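Local coordinates for Gp15 protein (Listeria phage PSA, PDB 6R5W) that serves as the trimeric receptor binding protein of the phage, probably recognising the surface of its Listeria host, at residues A[114-126]-A[135-147]. Numbering follows the deposited sequence.
Sequences LAPDASWNKLYSA and NQANIYLSVSADI. With CD (cadmium ion), chain E; CD (cadmium ion), chain G.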
# COMPACT_ATOMS: atom_id res chain seq x y z
N LEU A 114 9.05 -17.45 -0.24
CA LEU A 114 8.77 -16.68 0.96
C LEU A 114 9.93 -16.75 1.94
O LEU A 114 9.76 -16.54 3.13
CB LEU A 114 7.48 -17.16 1.61
CG LEU A 114 6.25 -16.94 0.72
CD1 LEU A 114 5.02 -17.37 1.51
CD2 LEU A 114 6.12 -15.48 0.25
N ALA A 115 11.15 -17.08 1.47
CA ALA A 115 12.29 -17.05 2.39
C ALA A 115 12.51 -15.64 2.93
O ALA A 115 12.35 -14.66 2.21
CB ALA A 115 13.56 -17.52 1.65
N PRO A 116 12.88 -15.49 4.21
CA PRO A 116 13.04 -14.15 4.78
C PRO A 116 14.30 -13.42 4.31
O PRO A 116 15.32 -14.05 4.01
CB PRO A 116 13.12 -14.42 6.30
CG PRO A 116 13.66 -15.80 6.39
CD PRO A 116 13.07 -16.56 5.19
N ASP A 117 14.24 -12.09 4.33
CA ASP A 117 15.44 -11.27 4.23
C ASP A 117 16.13 -11.32 5.58
O ASP A 117 15.68 -10.71 6.54
CB ASP A 117 15.12 -9.84 3.82
CG ASP A 117 16.36 -9.06 3.39
OD1 ASP A 117 17.39 -9.72 3.34
OD2 ASP A 117 16.29 -7.85 3.16
N ALA A 118 17.19 -12.13 5.69
CA ALA A 118 17.91 -12.35 6.94
C ALA A 118 19.21 -13.08 6.59
O ALA A 118 19.28 -13.78 5.57
CB ALA A 118 17.12 -13.23 7.93
N SER A 119 20.21 -12.95 7.46
CA SER A 119 21.44 -13.74 7.30
C SER A 119 21.58 -14.86 8.33
O SER A 119 22.50 -15.68 8.22
CB SER A 119 22.67 -12.79 7.30
OG SER A 119 22.66 -11.87 8.37
N TRP A 120 20.72 -14.91 9.33
CA TRP A 120 20.69 -16.00 10.28
C TRP A 120 19.24 -16.08 10.79
O TRP A 120 18.34 -15.42 10.26
CB TRP A 120 21.70 -15.75 11.43
CG TRP A 120 22.08 -17.02 12.21
CD1 TRP A 120 22.85 -18.06 11.77
CD2 TRP A 120 21.74 -17.31 13.56
NE1 TRP A 120 22.97 -19.02 12.76
CE2 TRP A 120 22.31 -18.56 13.88
CE3 TRP A 120 20.99 -16.63 14.54
CZ2 TRP A 120 22.16 -19.17 15.15
CZ3 TRP A 120 20.83 -17.22 15.78
CH2 TRP A 120 21.44 -18.50 16.08
N ASN A 121 19.02 -16.92 11.78
CA ASN A 121 17.66 -17.07 12.31
C ASN A 121 17.09 -15.74 12.77
O ASN A 121 17.79 -14.93 13.34
CB ASN A 121 17.65 -18.03 13.49
CG ASN A 121 18.07 -19.38 13.09
OD1 ASN A 121 17.43 -20.01 12.31
ND2 ASN A 121 19.20 -19.82 13.62
N LYS A 122 15.78 -15.56 12.60
CA LYS A 122 15.02 -14.51 13.25
C LYS A 122 14.26 -15.12 14.44
O LYS A 122 13.72 -16.24 14.36
CB LYS A 122 14.05 -13.89 12.24
CG LYS A 122 14.78 -13.17 11.06
CD LYS A 122 13.81 -12.78 9.91
CE LYS A 122 12.86 -11.72 10.39
NZ LYS A 122 13.52 -10.51 10.65
N LEU A 123 14.19 -14.36 15.53
CA LEU A 123 13.71 -14.87 16.82
C LEU A 123 12.36 -14.24 17.17
O LEU A 123 12.26 -13.02 17.25
CB LEU A 123 14.66 -14.54 17.97
CG LEU A 123 15.85 -15.48 18.18
CD1 LEU A 123 16.54 -15.94 16.96
CD2 LEU A 123 16.83 -14.81 19.23
N TYR A 124 11.39 -15.07 17.49
CA TYR A 124 10.04 -14.62 17.83
C TYR A 124 9.56 -15.19 19.14
O TYR A 124 9.72 -16.39 19.40
CB TYR A 124 9.06 -15.06 16.73
CG TYR A 124 9.28 -14.39 15.40
CD1 TYR A 124 10.17 -14.90 14.47
CD2 TYR A 124 8.62 -13.17 15.11
CE1 TYR A 124 10.34 -14.28 13.24
CE2 TYR A 124 8.82 -12.54 13.89
CZ TYR A 124 9.67 -13.09 12.97
OH TYR A 124 9.90 -12.47 11.75
N SER A 125 8.92 -14.33 19.93
CA SER A 125 8.17 -14.74 21.12
C SER A 125 6.76 -15.16 20.70
O SER A 125 6.08 -14.43 19.97
CB SER A 125 8.08 -13.59 22.11
OG SER A 125 7.24 -14.00 23.21
N ALA A 126 6.31 -16.34 21.12
CA ALA A 126 4.99 -16.86 20.71
C ALA A 126 4.23 -17.30 21.97
O ALA A 126 4.81 -17.77 22.99
CB ALA A 126 5.10 -18.02 19.77
N ASN A 135 3.84 -20.57 30.00
CA ASN A 135 3.75 -21.38 28.78
C ASN A 135 3.72 -20.47 27.55
O ASN A 135 2.67 -20.16 26.97
CB ASN A 135 2.54 -22.32 28.83
CG ASN A 135 2.76 -23.51 29.80
OD1 ASN A 135 3.89 -23.90 30.05
ND2 ASN A 135 1.69 -24.04 30.36
N GLN A 136 4.95 -20.11 27.10
CA GLN A 136 5.21 -19.35 25.88
C GLN A 136 6.39 -20.05 25.21
O GLN A 136 6.95 -21.01 25.77
CB GLN A 136 5.53 -17.89 26.26
CG GLN A 136 4.29 -17.29 27.01
CD GLN A 136 4.34 -15.81 27.14
OE1 GLN A 136 5.36 -15.23 27.46
NE2 GLN A 136 3.23 -15.16 26.98
N ALA A 137 6.80 -19.55 24.05
CA ALA A 137 7.77 -20.23 23.21
C ALA A 137 8.75 -19.22 22.62
O ALA A 137 8.40 -18.07 22.31
CB ALA A 137 7.09 -21.01 22.13
N ASN A 138 9.99 -19.68 22.46
CA ASN A 138 10.99 -19.02 21.62
C ASN A 138 11.03 -19.76 20.29
O ASN A 138 11.43 -20.95 20.24
CB ASN A 138 12.37 -19.04 22.28
CG ASN A 138 12.44 -18.16 23.51
OD1 ASN A 138 11.77 -17.13 23.62
ND2 ASN A 138 13.30 -18.56 24.48
N ILE A 139 10.67 -19.08 19.20
CA ILE A 139 10.57 -19.69 17.88
C ILE A 139 11.59 -19.02 16.97
O ILE A 139 11.66 -17.79 16.90
CB ILE A 139 9.14 -19.59 17.29
CG1 ILE A 139 8.15 -20.25 18.24
CG2 ILE A 139 9.13 -20.18 15.91
CD1 ILE A 139 6.69 -20.32 17.65
N TYR A 140 12.36 -19.82 16.25
CA TYR A 140 13.25 -19.33 15.24
C TYR A 140 12.68 -19.48 13.86
O TYR A 140 12.11 -20.51 13.52
CB TYR A 140 14.59 -20.06 15.24
CG TYR A 140 15.48 -19.90 16.43
CD1 TYR A 140 15.06 -19.36 17.61
CD2 TYR A 140 16.80 -20.38 16.36
CE1 TYR A 140 15.93 -19.28 18.74
CE2 TYR A 140 17.66 -20.29 17.44
CZ TYR A 140 17.22 -19.79 18.61
OH TYR A 140 18.03 -19.72 19.69
N LEU A 141 12.81 -18.44 13.04
CA LEU A 141 12.49 -18.54 11.62
C LEU A 141 13.83 -18.63 10.92
O LEU A 141 14.57 -17.64 10.97
CB LEU A 141 11.72 -17.31 11.13
CG LEU A 141 11.36 -17.32 9.67
CD1 LEU A 141 10.35 -18.45 9.34
CD2 LEU A 141 10.81 -15.98 9.12
N SER A 142 14.11 -19.74 10.25
CA SER A 142 15.43 -19.94 9.64
C SER A 142 15.53 -19.22 8.29
O SER A 142 14.54 -18.83 7.69
CB SER A 142 15.71 -21.44 9.46
OG SER A 142 15.04 -21.91 8.27
N VAL A 143 16.76 -19.10 7.77
CA VAL A 143 16.97 -18.48 6.50
C VAL A 143 16.31 -19.27 5.36
O VAL A 143 16.04 -18.69 4.31
CB VAL A 143 18.47 -18.26 6.17
CG1 VAL A 143 19.07 -17.29 7.17
CG2 VAL A 143 19.21 -19.55 6.14
N SER A 144 16.07 -20.55 5.54
CA SER A 144 15.36 -21.34 4.55
C SER A 144 13.87 -21.40 4.87
O SER A 144 13.15 -22.22 4.31
CB SER A 144 15.96 -22.73 4.47
OG SER A 144 16.01 -23.38 5.72
N ALA A 145 13.43 -20.58 5.83
CA ALA A 145 12.00 -20.45 6.15
C ALA A 145 11.42 -21.66 6.88
O ALA A 145 10.20 -21.94 6.77
CB ALA A 145 11.17 -20.11 4.89
N ASP A 146 12.23 -22.37 7.63
CA ASP A 146 11.74 -23.31 8.62
C ASP A 146 11.25 -22.58 9.87
O ASP A 146 11.91 -21.64 10.37
CB ASP A 146 12.84 -24.29 9.03
CG ASP A 146 13.41 -25.04 7.88
OD1 ASP A 146 12.64 -25.76 7.22
OD2 ASP A 146 14.63 -24.81 7.59
N ILE A 147 10.12 -23.04 10.40
CA ILE A 147 9.58 -22.56 11.66
C ILE A 147 10.03 -23.54 12.73
O ILE A 147 9.54 -24.67 12.84
CB ILE A 147 8.04 -22.42 11.61
CG1 ILE A 147 7.68 -21.49 10.47
CG2 ILE A 147 7.54 -21.87 12.91
CD1 ILE A 147 6.21 -21.33 10.29
CD CD E . 7.36 -15.30 28.59
CD CD G . 18.46 -7.77 2.21
O HOH W 1 16.65 -16.34 3.22
O HOH W 2 15.76 -16.06 8.93
O HOH W 3 18.87 -19.74 9.69
O HOH W 4 7.91 -17.75 28.98
O HOH W 5 9.16 -14.92 30.17
O HOH W 6 6.05 -15.46 30.53
O HOH W 7 17.21 -8.33 -0.08
O HOH W 8 20.54 -8.82 1.54
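The Y140 ring carries L123 on one face: L123 CD1 lies 3.9 Å from the centroid of the Y140 ring, 18° off the normal, a CH-pi contact. The N121 amide meets the same ring near CD2, its plane turned 42° from the ring's, with N121 CG 3.6 Å from Y140 CD2. N121 ND2 sits at the same time over the centre of the W120 ring, and its OD1 accepts a hydrogen bond from a water that in turn accepts one from V143 N. At the edge of the Y124 ring, Y124 CE1 touches L141 CB at 3.9 Å, the two side chains running alongside each other, while Y124 OH bonds I165 O in strand 159-167. L141 CG stands anti to the backbone N (chi1 179°), and L141 CD2 reaches P116 CG at 4.0 Å. A126 CB lies 3.5 Å from I139 CD1. L123 and Y140 share one face of the sheet; Y124, A126, I139 and L141 share the other.

Between the two faces, the backbones of K122, Y124 and A126 each exchange two hydrogen bonds with L141, I139 and A137 respectively. L123-Y140 and S125-N138 are the non-hydrogen-bonded pairs between them. Past the strand end, one water joins P116 O to V143 O and another joins W120 O to L141 O. S142 to A145 form a type I turn, where S142 OG and S144 OG donate to D146 OD2 from one face of the carboxylate.

Other subunits of the trimer meet the hairpin: K122 NZ forms a salt bridge with D162 of the second subunit, and Q136 OE1 binds a cadmium ion 2.3 Å away, shared with Q136 of both neighbouring subunits. The whole is an antiparallel beta hairpin, strands 122-127 and 136-141, at one margin of a four-stranded sheet in the C-terminal beta domain of this homotrimeric protein.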